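Local coordinates for protein CRISPR-associated endonuclease C2c1 (PDB 5U31) that acts as an RNA-guided DNA endonuclease of bacterial antiviral defence, recognising target DNA through its protospacer adjacent motif and cleaving it with a RuvC domain, at residues V194-E199 with T216-M221; R647-Y652 with N683-D688; V585-E590 with D609-V614. The protein carries 3 engineered substitutions. One frame throughout, in Å; residues are numbered along the deposited sequence.

In the fold
Following the chain, the contacts come in the order interaction 1, interaction 3, interaction 2; each closes before the next opens, so none nests in or crosses another. Interaction 1 closes a 16-residue loop within the REC1 domain, tying residues 194-199 to the start of helix 216-257. Interaction 3 joins strands 578-587 and 611-621 of the RuvC domain, across 18 residues that include the short strand 602-604. Interaction 2 spans 30 residues, half of them helical, and brings the bridge helix 641-658 against the beginning of REC2 helix 687-701. The three sites are far apart: nearest atoms of any two lie about 44 to 48 Å from each other.

Interaction 1 of 3, residues V194-E199 with T216-M221; sequences VYTDSE and TWDRDM. With nucleotides of chain D.
The Tyr195 ring meets Met221, a selenomethionine, in a Met-aromatic contact between a REC1 loop and the first turns of helix 216-257. Met221 SE stands 4.6 Å from the Tyr195 ring centroid and 48° off the normal, an oblique approach that brings Tyr195 CD1 within 3.7 Å of SE; the methyl CE touches the same CD1 corner. The Tyr195 hydroxyl is engaged by Glu29 on helix 17-45. One face of the Trp217 indole carries Thr216 OG1, offset toward the rim; the ring also stacks with His403, and NE1 is hydrogen-bonded to Glu434. Trp217 CB, not the indole, packs on Thr196 CG2.

A third flat group, the Asp218 carboxylate, clasps Thr196 twice and has Val194 CG1 packed against it. Its OD1 accepts from the Thr196 hydroxyl, where chi1 of 55° places OG1 between the backbone N and the carbonyl carbon. OD1 also receives the backbone N-H of Arg215, just before the helix, so this buried carboxylate is satisfied largely by loop donors. Beyond it, Arg219 lies beside a guanine nucleotide of DNA chain D, its exact placement doubtful. Asp218 OD2 takes the Thr196 N-H through its syn lone pair, 2.8 Å from Thr196 N and nearly straight at 167°.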
loop_
_atom_site.group_PDB
_atom_site.type_symbol
_atom_site.label_atom_id
_atom_site.label_comp_id
_atom_site.label_asym_id
_atom_site.label_seq_id
_atom_site.Cartn_x
_atom_site.Cartn_y
_atom_site.Cartn_z
ATOM N N VAL A 194 24.788 34.507 3.517
ATOM C CA VAL A 194 23.437 34.588 4.056
ATOM C C VAL A 194 22.523 34.935 2.888
ATOM O O VAL A 194 22.609 36.032 2.333
ATOM C CB VAL A 194 23.333 35.618 5.181
ATOM C CG1 VAL A 194 21.907 35.713 5.657
ATOM C CG2 VAL A 194 24.243 35.222 6.326
ATOM N N TYR A 195 21.664 33.988 2.502
ATOM C CA TYR A 195 20.867 34.142 1.290
ATOM C C TYR A 195 20.105 35.462 1.273
ATOM O O TYR A 195 20.101 36.174 0.263
ATOM C CB TYR A 195 19.891 32.977 1.136
ATOM C CG TYR A 195 18.963 33.185 -0.038
ATOM C CD1 TYR A 195 17.719 33.782 0.130
ATOM C CD2 TYR A 195 19.347 32.826 -1.321
ATOM C CE1 TYR A 195 16.887 33.999 -0.939
ATOM C CE2 TYR A 195 18.513 33.037 -2.398
ATOM C CZ TYR A 195 17.284 33.624 -2.202
ATOM O OH TYR A 195 16.447 33.839 -3.272
ATOM N N THR A 196 19.425 35.793 2.373
ATOM C CA THR A 196 18.661 37.036 2.390
ATOM C C THR A 196 19.571 38.246 2.258
ATOM O O THR A 196 19.194 39.238 1.624
ATOM C CB THR A 196 17.814 37.147 3.660
ATOM O OG1 THR A 196 18.645 36.998 4.818
ATOM C CG2 THR A 196 16.728 36.089 3.671
ATOM N N ASP A 197 20.772 38.179 2.819
ATOM C CA ASP A 197 21.717 39.291 2.742
ATOM C C ASP A 197 22.758 39.034 1.655
ATOM O O ASP A 197 23.961 39.027 1.893
ATOM C CB ASP A 197 22.369 39.517 4.103
ATOM C CG ASP A 197 23.169 40.797 4.157
ATOM O OD1 ASP A 197 24.411 40.724 4.076
ATOM O OD2 ASP A 197 22.552 41.878 4.252
ATOM N N SER A 198 22.275 38.829 0.432
ATOM C CA SER A 198 23.152 38.506 -0.683
ATOM C C SER A 198 22.486 38.921 -1.984
ATOM O O SER A 198 21.266 39.072 -2.053
ATOM C CB SER A 198 23.485 37.012 -0.720
ATOM O OG SER A 198 22.373 36.272 -1.192
ATOM N N GLU A 199 23.301 39.072 -3.031
ATOM C CA GLU A 199 22.788 39.532 -4.318
ATOM C C GLU A 199 21.757 38.591 -4.927
ATOM O O GLU A 199 21.145 38.950 -5.937
ATOM C CB GLU A 199 23.927 39.723 -5.318
ATOM C CG GLU A 199 24.823 40.923 -5.060
ATOM C CD GLU A 199 25.873 41.101 -6.148
ATOM O OE1 GLU A 199 25.964 40.231 -7.043
ATOM O OE2 GLU A 199 26.605 42.112 -6.110
ATOM N N THR A 216 15.648 34.935 10.142
ATOM C CA THR A 216 14.922 33.696 10.410
ATOM C C THR A 216 14.588 32.955 9.125
ATOM O O THR A 216 14.512 31.720 9.122
ATOM C CB THR A 216 13.637 33.978 11.194
ATOM O OG1 THR A 216 12.740 34.751 10.390
ATOM C CG2 THR A 216 13.944 34.736 12.465
ATOM N N TRP A 217 14.388 33.685 8.027
ATOM C CA TRP A 217 14.130 33.036 6.748
ATOM C C TRP A 217 15.312 32.171 6.333
ATOM O O TRP A 217 15.127 31.063 5.817
ATOM C CB TRP A 217 13.820 34.087 5.683
ATOM C CG TRP A 217 12.878 35.159 6.156
ATOM C CD1 TRP A 217 13.208 36.418 6.563
ATOM C CD2 TRP A 217 11.455 35.058 6.287
ATOM N NE1 TRP A 217 12.081 37.109 6.934
ATOM C CE2 TRP A 217 10.991 36.296 6.771
ATOM C CE3 TRP A 217 10.529 34.041 6.039
ATOM C CZ2 TRP A 217 9.642 36.546 7.009
ATOM C CZ3 TRP A 217 9.190 34.289 6.277
ATOM C CH2 TRP A 217 8.758 35.532 6.756
ATOM N N ASP A 218 16.537 32.651 6.574
ATOM C CA ASP A 218 17.728 31.861 6.262
ATOM C C ASP A 218 17.819 30.616 7.137
ATOM O O ASP A 218 18.294 29.566 6.688
ATOM C CB ASP A 218 18.993 32.697 6.442
ATOM C CG ASP A 218 18.950 33.996 5.687
ATOM O OD1 ASP A 218 18.748 35.050 6.325
ATOM O OD2 ASP A 218 19.125 33.965 4.455
ATOM N N ARG A 219 17.403 30.723 8.398
ATOM C CA ARG A 219 17.506 29.578 9.290
ATOM C C ARG A 219 16.527 28.483 8.898
ATOM O O ARG A 219 16.834 27.295 9.053
ATOM C CB ARG A 219 17.294 30.027 10.733
ATOM C CG ARG A 219 18.412 30.929 11.221
ATOM C CD ARG A 219 18.649 30.792 12.710
ATOM N NE ARG A 219 20.057 30.974 13.053
ATOM C CZ ARG A 219 20.647 32.157 13.178
ATOM N NH1 ARG A 219 19.951 33.269 12.984
ATOM N NH2 ARG A 219 21.929 32.233 13.497
ATOM N N ASP A 220 15.360 28.862 8.372
ATOM C CA ASP A 220 14.442 27.887 7.791
ATOM C C ASP A 220 15.050 27.239 6.552
ATOM O O ASP A 220 15.095 26.009 6.437
ATOM C CB ASP A 220 13.116 28.571 7.458
ATOM C CG ASP A 220 12.122 27.645 6.776
ATOM O OD1 ASP A 220 12.249 26.407 6.910
ATOM O OD2 ASP A 220 11.205 28.163 6.104
HETATM N N MSE A 221 15.534 28.052 5.623
HETATM C CA MSE A 221 16.146 27.546 4.405
HETATM C C MSE A 221 17.269 26.554 4.675
HETATM O O MSE A 221 17.376 25.538 4.000
HETATM C CB MSE A 221 16.687 28.699 3.578
HETATM C CG MSE A 221 15.636 29.656 3.113
HETATM SE SE MSE A 221 16.480 31.307 2.576
HETATM C CE MSE A 221 14.896 32.314 2.074
ATOM P P DG D 5 21.765 36.278 14.125
ATOM O OP1 DG D 5 22.699 36.806 13.105
ATOM O OP2 DG D 5 20.804 35.212 13.769
ATOM O "O5'" DG D 5 22.643 35.721 15.321
ATOM C "C5'" DG D 5 23.703 36.482 15.815
ATOM C "C4'" DG D 5 24.319 35.790 17.001
ATOM O "O4'" DG D 5 23.279 35.455 17.952
ATOM C "C3'" DG D 5 25.036 34.487 16.683
ATOM O "O3'" DG D 5 26.192 34.416 17.474
ATOM C "C2'" DG D 5 24.010 33.422 17.075
ATOM C "C1'" DG D 5 23.322 34.084 18.256
ATOM N N9 DG D 5 21.949 33.632 18.477
ATOM C C8 DG D 5 20.967 33.476 17.532
ATOM N N7 DG D 5 19.831 33.069 18.027
ATOM C C5 DG D 5 20.070 32.960 19.387
ATOM C C6 DG D 5 19.206 32.563 20.434
ATOM O O6 DG D 5 18.013 32.221 20.363
ATOM N N1 DG D 5 19.849 32.588 21.667
ATOM C C2 DG D 5 21.156 32.951 21.864
ATOM N N2 DG D 5 21.598 32.911 23.129
ATOM N N3 DG D 5 21.975 33.324 20.892
ATOM C C4 DG D 5 21.366 33.304 19.684
#

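Interaction 2 of 3, residues R647-Y652 with N683-D688. With SO4 (sulfate ion), chain G.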
loop_
_atom_site.group_PDB
_atom_site.type_symbol
_atom_site.label_atom_id
_atom_site.label_comp_id
_atom_site.label_asym_id
_atom_site.label_seq_id
_atom_site.Cartn_x
_atom_site.Cartn_y
_atom_site.Cartn_z
ATOM N N ARG A 647 -17.286 -1.458 -25.526
ATOM C CA ARG A 647 -16.089 -2.266 -25.325
ATOM C C ARG A 647 -16.044 -3.438 -26.301
ATOM O O ARG A 647 -14.999 -3.707 -26.907
ATOM C CB ARG A 647 -16.023 -2.752 -23.875
ATOM C CG ARG A 647 -14.693 -3.374 -23.498
ATOM C CD ARG A 647 -14.852 -4.387 -22.380
ATOM N NE ARG A 647 -15.016 -3.755 -21.076
ATOM C CZ ARG A 647 -15.265 -4.423 -19.955
ATOM N NH1 ARG A 647 -15.393 -3.770 -18.809
ATOM N NH2 ARG A 647 -15.390 -5.743 -19.980
ATOM N N THR A 648 -17.169 -4.134 -26.485
ATOM C CA THR A 648 -17.190 -5.246 -27.431
ATOM C C THR A 648 -17.232 -4.766 -28.876
ATOM O O THR A 648 -16.722 -5.458 -29.764
ATOM C CB THR A 648 -18.379 -6.172 -27.166
ATOM O OG1 THR A 648 -19.589 -5.543 -27.604
ATOM C CG2 THR A 648 -18.482 -6.504 -25.685
ATOM N N GLN A 649 -17.838 -3.604 -29.135
ATOM C CA GLN A 649 -17.796 -3.041 -30.481
ATOM C C GLN A 649 -16.362 -2.766 -30.911
ATOM O O GLN A 649 -15.987 -3.042 -32.055
ATOM C CB GLN A 649 -18.626 -1.759 -30.550
ATOM C CG GLN A 649 -20.124 -1.963 -30.397
ATOM C CD GLN A 649 -20.934 -0.760 -30.857
ATOM O OE1 GLN A 649 -22.148 -0.847 -31.030
ATOM N NE2 GLN A 649 -20.264 0.366 -31.060
ATOM N N LEU A 650 -15.544 -2.225 -30.003
ATOM C CA LEU A 650 -14.144 -1.970 -30.322
ATOM C C LEU A 650 -13.387 -3.265 -30.586
ATOM O O LEU A 650 -12.474 -3.291 -31.419
ATOM C CB LEU A 650 -13.478 -1.198 -29.184
ATOM C CG LEU A 650 -12.666 0.048 -29.543
ATOM C CD1 LEU A 650 -11.740 0.435 -28.397
ATOM C CD2 LEU A 650 -11.890 -0.162 -30.832
ATOM N N ALA A 651 -13.750 -4.346 -29.889
ATOM C CA ALA A 651 -13.029 -5.606 -30.041
ATOM C C ALA A 651 -13.196 -6.188 -31.436
ATOM O O ALA A 651 -12.285 -6.854 -31.941
ATOM C CB ALA A 651 -13.497 -6.609 -28.991
ATOM N N TYR A 652 -14.346 -5.952 -32.068
ATOM C CA TYR A 652 -14.566 -6.384 -33.441
ATOM C C TYR A 652 -14.024 -5.385 -34.453
ATOM O O TYR A 652 -13.724 -5.776 -35.586
ATOM C CB TYR A 652 -16.061 -6.627 -33.684
ATOM C CG TYR A 652 -16.577 -7.924 -33.086
ATOM C CD1 TYR A 652 -17.092 -8.931 -33.895
ATOM C CD2 TYR A 652 -16.539 -8.144 -31.713
ATOM C CE1 TYR A 652 -17.562 -10.118 -33.351
ATOM C CE2 TYR A 652 -17.002 -9.326 -31.163
ATOM C CZ TYR A 652 -17.513 -10.310 -31.985
ATOM O OH TYR A 652 -17.976 -11.488 -31.437
ATOM N N ASN A 683 -25.949 -10.376 -28.634
ATOM C CA ASN A 683 -26.595 -9.062 -28.618
ATOM C C ASN A 683 -25.923 -8.128 -27.612
ATOM O O ASN A 683 -26.576 -7.492 -26.783
ATOM C CB ASN A 683 -28.092 -9.187 -28.339
ATOM C CG ASN A 683 -28.810 -10.002 -29.394
ATOM O OD1 ASN A 683 -28.542 -9.865 -30.589
ATOM N ND2 ASN A 683 -29.721 -10.862 -28.957
ATOM N N HIS A 684 -24.594 -8.048 -27.702
ATOM C CA HIS A 684 -23.800 -7.224 -26.803
ATOM C C HIS A 684 -23.535 -5.826 -27.345
ATOM O O HIS A 684 -23.277 -4.911 -26.554
ATOM C CB HIS A 684 -22.467 -7.917 -26.504
ATOM C CG HIS A 684 -22.582 -9.049 -25.533
ATOM N ND1 HIS A 684 -23.669 -9.207 -24.700
ATOM C CD2 HIS A 684 -21.745 -10.076 -25.256
ATOM C CE1 HIS A 684 -23.498 -10.283 -23.954
ATOM N NE2 HIS A 684 -22.338 -10.830 -24.271
HETATM N N MSE A 685 -23.591 -5.638 -28.660
HETATM C CA MSE A 685 -23.356 -4.331 -29.266
HETATM C C MSE A 685 -24.615 -3.476 -29.296
HETATM O O MSE A 685 -25.687 -3.910 -28.874
HETATM C CB MSE A 685 -22.831 -4.483 -30.695
HETATM C CG MSE A 685 -21.646 -5.414 -30.842
HETATM SE SE MSE A 685 -21.122 -5.620 -32.708
HETATM C CE MSE A 685 -19.843 -7.073 -32.501
ATOM N N THR A 686 -24.472 -2.258 -29.805
ATOM C CA THR A 686 -25.630 -1.422 -30.054
ATOM C C THR A 686 -26.256 -1.805 -31.393
ATOM O O THR A 686 -25.567 -2.310 -32.281
ATOM C CB THR A 686 -25.240 0.054 -30.070
ATOM O OG1 THR A 686 -24.628 0.377 -31.324
ATOM C CG2 THR A 686 -24.264 0.355 -28.940
ATOM N N PRO A 687 -27.564 -1.590 -31.556
ATOM C CA PRO A 687 -28.199 -1.992 -32.824
ATOM C C PRO A 687 -27.655 -1.252 -34.036
ATOM O O PRO A 687 -27.261 -1.890 -35.020
ATOM C CB PRO A 687 -29.686 -1.691 -32.576
ATOM C CG PRO A 687 -29.698 -0.685 -31.468
ATOM C CD PRO A 687 -28.539 -1.045 -30.596
ATOM N N ASP A 688 -27.604 0.081 -33.985
ATOM C CA ASP A 688 -27.299 0.854 -35.187
ATOM C C ASP A 688 -25.851 0.675 -35.629
ATOM O O ASP A 688 -25.568 0.645 -36.833
ATOM C CB ASP A 688 -27.619 2.330 -34.956
ATOM C CG ASP A 688 -27.010 2.864 -33.678
ATOM O OD1 ASP A 688 -25.910 3.455 -33.740
ATOM O OD2 ASP A 688 -27.628 2.679 -32.608
HETATM S S SO4 G . -15.029 -6.730 -16.339
HETATM O O1 SO4 G . -16.388 -6.599 -16.862
HETATM O O2 SO4 G . -14.455 -7.982 -16.816
HETATM O O3 SO4 G . -14.189 -5.616 -16.779
HETATM O O4 SO4 G . -15.080 -6.761 -14.880
#
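The side-chain oxygen of Gln649 is held by two donors from Thr686. The hydroxyl OG1 of Thr686 donates to Gln649 OE1 at 2.8 Å, lying in the plane of the amide carbonyl with a C=O...donor angle of 150°. Thr686 N lies 3.0 Å from Gln649 OE1, tilted 23° from that plane. Gln649 can span the gap because its chain is extended beyond CG, with CD anti to CA. The other end of the amide is occupied too, NE2 bonding to Gln730 OE1 of helix 709-739. Since the Thr686 backbone N can only donate, its bond to OE1 is consistent with the modelled orientation of the amide.

Packing spreads from this grip. Gln649 CG lies 3.7 Å from Met685 CB, and Thr648 OG1, whose polar partner is Gln645 O one turn back, rests against Met685 CG. The extended selenomethionine then carries its methyl to Tyr652: Met685 CE sits over the centre of one ring face, 3.5 Å from the Tyr652 centroid and 13° off the normal, a CH-pi contact, while SE stays farther from the ring.

On another side of the bridge helix, Arg647 makes weak bonds from NH1 and NH2 to a sulfate, probably from the crystallisation liquor, which Arg644 also binds.

Thr686 is the N-cap of helix 687-701, its OG1 also bonding weakly to Trp689 N. The N-cap residue of this REC2 helix and the selenomethionine before it thus dock together on helix 641-658 of the bridge helix domain.

Interaction 3 of 3, residues V585-E590 with D609-V614; sequences VARKDE and DNLVAV
Val612 is met by two side chains of the other segment in different ways. Lys588, CG anti to the backbone N (chi1 -155°), runs its aliphatic chain across Val612 at about a right angle, with Lys588 CG 4.0 Å from Val612 CG1. Glu590 meets Val612 tip to tip but slides past Val614 in the opposite direction, bringing Glu590 OE2 3.2 Å from Val614 CG2; that same methyl also packs on Ala586 CB. Phe602 of strand 602-604 touches Lys588, Glu590 and Val612 and so flanks this patch. The Val614 side chain lies about 5 Å from that of His615 and about 7 Å from that of Phe601, both sgRNA-binding residues.

Ala586 and Val612 share a face of the sheet as a hydrogen-bonded antiparallel pair, with Val612 N to Ala586 O at 2.8 Å and Ala586 N to Val612 O at 3.0 Å. Lys588 N to Asn610 O, 2.7 Å, carries the pairing past the end of the strand.

Val585 points to the opposite face, where its CG1 approaches Leu611 CD1. Helix 543-549 covers both through Leu547, and Trp990 of helix 977-990 also packs on Val585. At the non-hydrogen-bonded pair Arg587 and Leu611 the side chains diverge, Arg587 crossing Leu611 obliquely, with CG against CD2. Asp589 and Asn610 cross at about a right angle beyond it, planes 33° apart; their OD1 atoms face each other as two acceptors and are not hydrogen-bonded.

The strands are neighbours in the mixed sheet of the RuvC domain, which belongs to the RNase H clan. Chemically, the contact combines backbone pairing between two inner strands with an apolar side under the helices, while the exposed charged groups of Arg587, Lys588 and Asp589 mark the end of the antiparallel pairing as its solvent-facing part.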
loop_
_atom_site.group_PDB
_atom_site.type_symbol
_atom_site.label_atom_id
_atom_site.label_comp_id
_atom_site.label_asym_id
_atom_site.label_seq_id
_atom_site.Cartn_x
_atom_site.Cartn_y
_atom_site.Cartn_z
ATOM N N VAL A 585 -13.128 -10.279 28.153
ATOM C CA VAL A 585 -12.523 -11.171 29.137
ATOM C C VAL A 585 -13.382 -11.152 30.394
ATOM O O VAL A 585 -13.737 -10.082 30.899
ATOM C CB VAL A 585 -11.075 -10.756 29.442
ATOM C CG1 VAL A 585 -10.417 -11.780 30.346
ATOM C CG2 VAL A 585 -10.283 -10.605 28.161
ATOM N N ALA A 586 -13.727 -12.335 30.895
ATOM C CA ALA A 586 -14.614 -12.433 32.045
ATOM C C ALA A 586 -14.373 -13.756 32.755
ATOM O O ALA A 586 -13.862 -14.713 32.168
ATOM C CB ALA A 586 -16.085 -12.313 31.633
ATOM N N ARG A 587 -14.745 -13.791 34.032
ATOM C CA ARG A 587 -14.683 -15.030 34.794
ATOM C C ARG A 587 -15.716 -16.015 34.269
ATOM O O ARG A 587 -16.819 -15.628 33.873
ATOM C CB ARG A 587 -14.934 -14.766 36.279
ATOM C CG ARG A 587 -14.036 -13.720 36.914
ATOM C CD ARG A 587 -14.352 -13.586 38.398
ATOM N NE ARG A 587 -13.738 -12.403 38.994
ATOM C CZ ARG A 587 -13.919 -12.024 40.256
ATOM N NH1 ARG A 587 -14.699 -12.736 41.061
ATOM N NH2 ARG A 587 -13.323 -10.931 40.716
ATOM N N LYS A 588 -15.364 -17.302 34.282
ATOM C CA LYS A 588 -16.311 -18.313 33.831
ATOM C C LYS A 588 -17.548 -18.388 34.721
ATOM O O LYS A 588 -18.527 -19.040 34.341
ATOM C CB LYS A 588 -15.624 -19.680 33.747
ATOM C CG LYS A 588 -16.287 -20.634 32.753
ATOM C CD LYS A 588 -15.454 -21.885 32.501
ATOM C CE LYS A 588 -16.123 -22.791 31.467
ATOM N NZ LYS A 588 -15.369 -24.055 31.215
ATOM N N ASP A 589 -17.532 -17.726 35.880
ATOM C CA ASP A 589 -18.714 -17.574 36.728
ATOM C C ASP A 589 -19.628 -16.528 36.086
ATOM O O ASP A 589 -19.659 -15.352 36.464
ATOM C CB ASP A 589 -18.308 -17.186 38.145
ATOM C CG ASP A 589 -16.896 -17.637 38.489
ATOM O OD1 ASP A 589 -16.392 -18.572 37.832
ATOM O OD2 ASP A 589 -16.285 -17.055 39.411
ATOM N N GLU A 590 -20.376 -16.979 35.085
ATOM C CA GLU A 590 -21.274 -16.119 34.323
ATOM C C GLU A 590 -22.672 -16.738 34.351
ATOM O O GLU A 590 -23.010 -17.555 35.217
ATOM C CB GLU A 590 -20.734 -15.933 32.903
ATOM C CG GLU A 590 -20.434 -17.240 32.197
ATOM C CD GLU A 590 -19.727 -17.031 30.879
ATOM O OE1 GLU A 590 -19.258 -18.025 30.285
ATOM O OE2 GLU A 590 -19.637 -15.866 30.438
ATOM N N ASP A 609 -7.477 -20.524 34.087
ATOM C CA ASP A 609 -8.635 -21.393 33.948
ATOM C C ASP A 609 -9.915 -20.745 34.450
ATOM O O ASP A 609 -11.006 -21.237 34.141
ATOM C CB ASP A 609 -8.406 -22.707 34.698
ATOM C CG ASP A 609 -7.258 -23.511 34.124
ATOM O OD1 ASP A 609 -7.051 -23.453 32.894
ATOM O OD2 ASP A 609 -6.564 -24.195 34.903
ATOM N N ASN A 610 -9.809 -19.661 35.217
ATOM C CA ASN A 610 -10.992 -18.981 35.723
ATOM C C ASN A 610 -11.563 -17.996 34.711
ATOM O O ASN A 610 -12.738 -17.631 34.817
ATOM C CB ASN A 610 -10.652 -18.263 37.034
ATOM C CG ASN A 610 -11.887 -17.830 37.809
ATOM O OD1 ASN A 610 -12.984 -18.355 37.605
ATOM N ND2 ASN A 610 -11.710 -16.869 38.712
ATOM N N LEU A 611 -10.773 -17.589 33.721
ATOM C CA LEU A 611 -11.155 -16.549 32.777
ATOM C C LEU A 611 -11.422 -17.134 31.397
ATOM O O LEU A 611 -10.752 -18.081 30.969
ATOM C CB LEU A 611 -10.067 -15.477 32.683
ATOM C CG LEU A 611 -9.920 -14.615 33.936
ATOM C CD1 LEU A 611 -8.798 -13.615 33.769
ATOM C CD2 LEU A 611 -11.231 -13.906 34.257
ATOM N N VAL A 612 -12.406 -16.559 30.708
ATOM C CA VAL A 612 -12.747 -16.921 29.340
ATOM C C VAL A 612 -12.897 -15.639 28.530
ATOM O O VAL A 612 -12.877 -14.531 29.066
ATOM C CB VAL A 612 -14.031 -17.774 29.261
ATOM C CG1 VAL A 612 -13.828 -19.094 29.965
ATOM C CG2 VAL A 612 -15.205 -17.034 29.873
ATOM N N ALA A 613 -13.034 -15.804 27.217
ATOM C CA ALA A 613 -13.255 -14.693 26.293
ATOM C C ALA A 613 -14.676 -14.812 25.756
ATOM O O ALA A 613 -14.943 -15.606 24.852
ATOM C CB ALA A 613 -12.231 -14.703 25.164
ATOM N N VAL A 614 -15.579 -14.011 26.306
ATOM C CA VAL A 614 -17.002 -14.101 26.000
ATOM C C VAL A 614 -17.309 -13.264 24.767
ATOM O O VAL A 614 -16.929 -12.091 24.692
ATOM C CB VAL A 614 -17.843 -13.637 27.198
ATOM C CG1 VAL A 614 -19.319 -13.701 26.866
ATOM C CG2 VAL A 614 -17.528 -14.484 28.411
#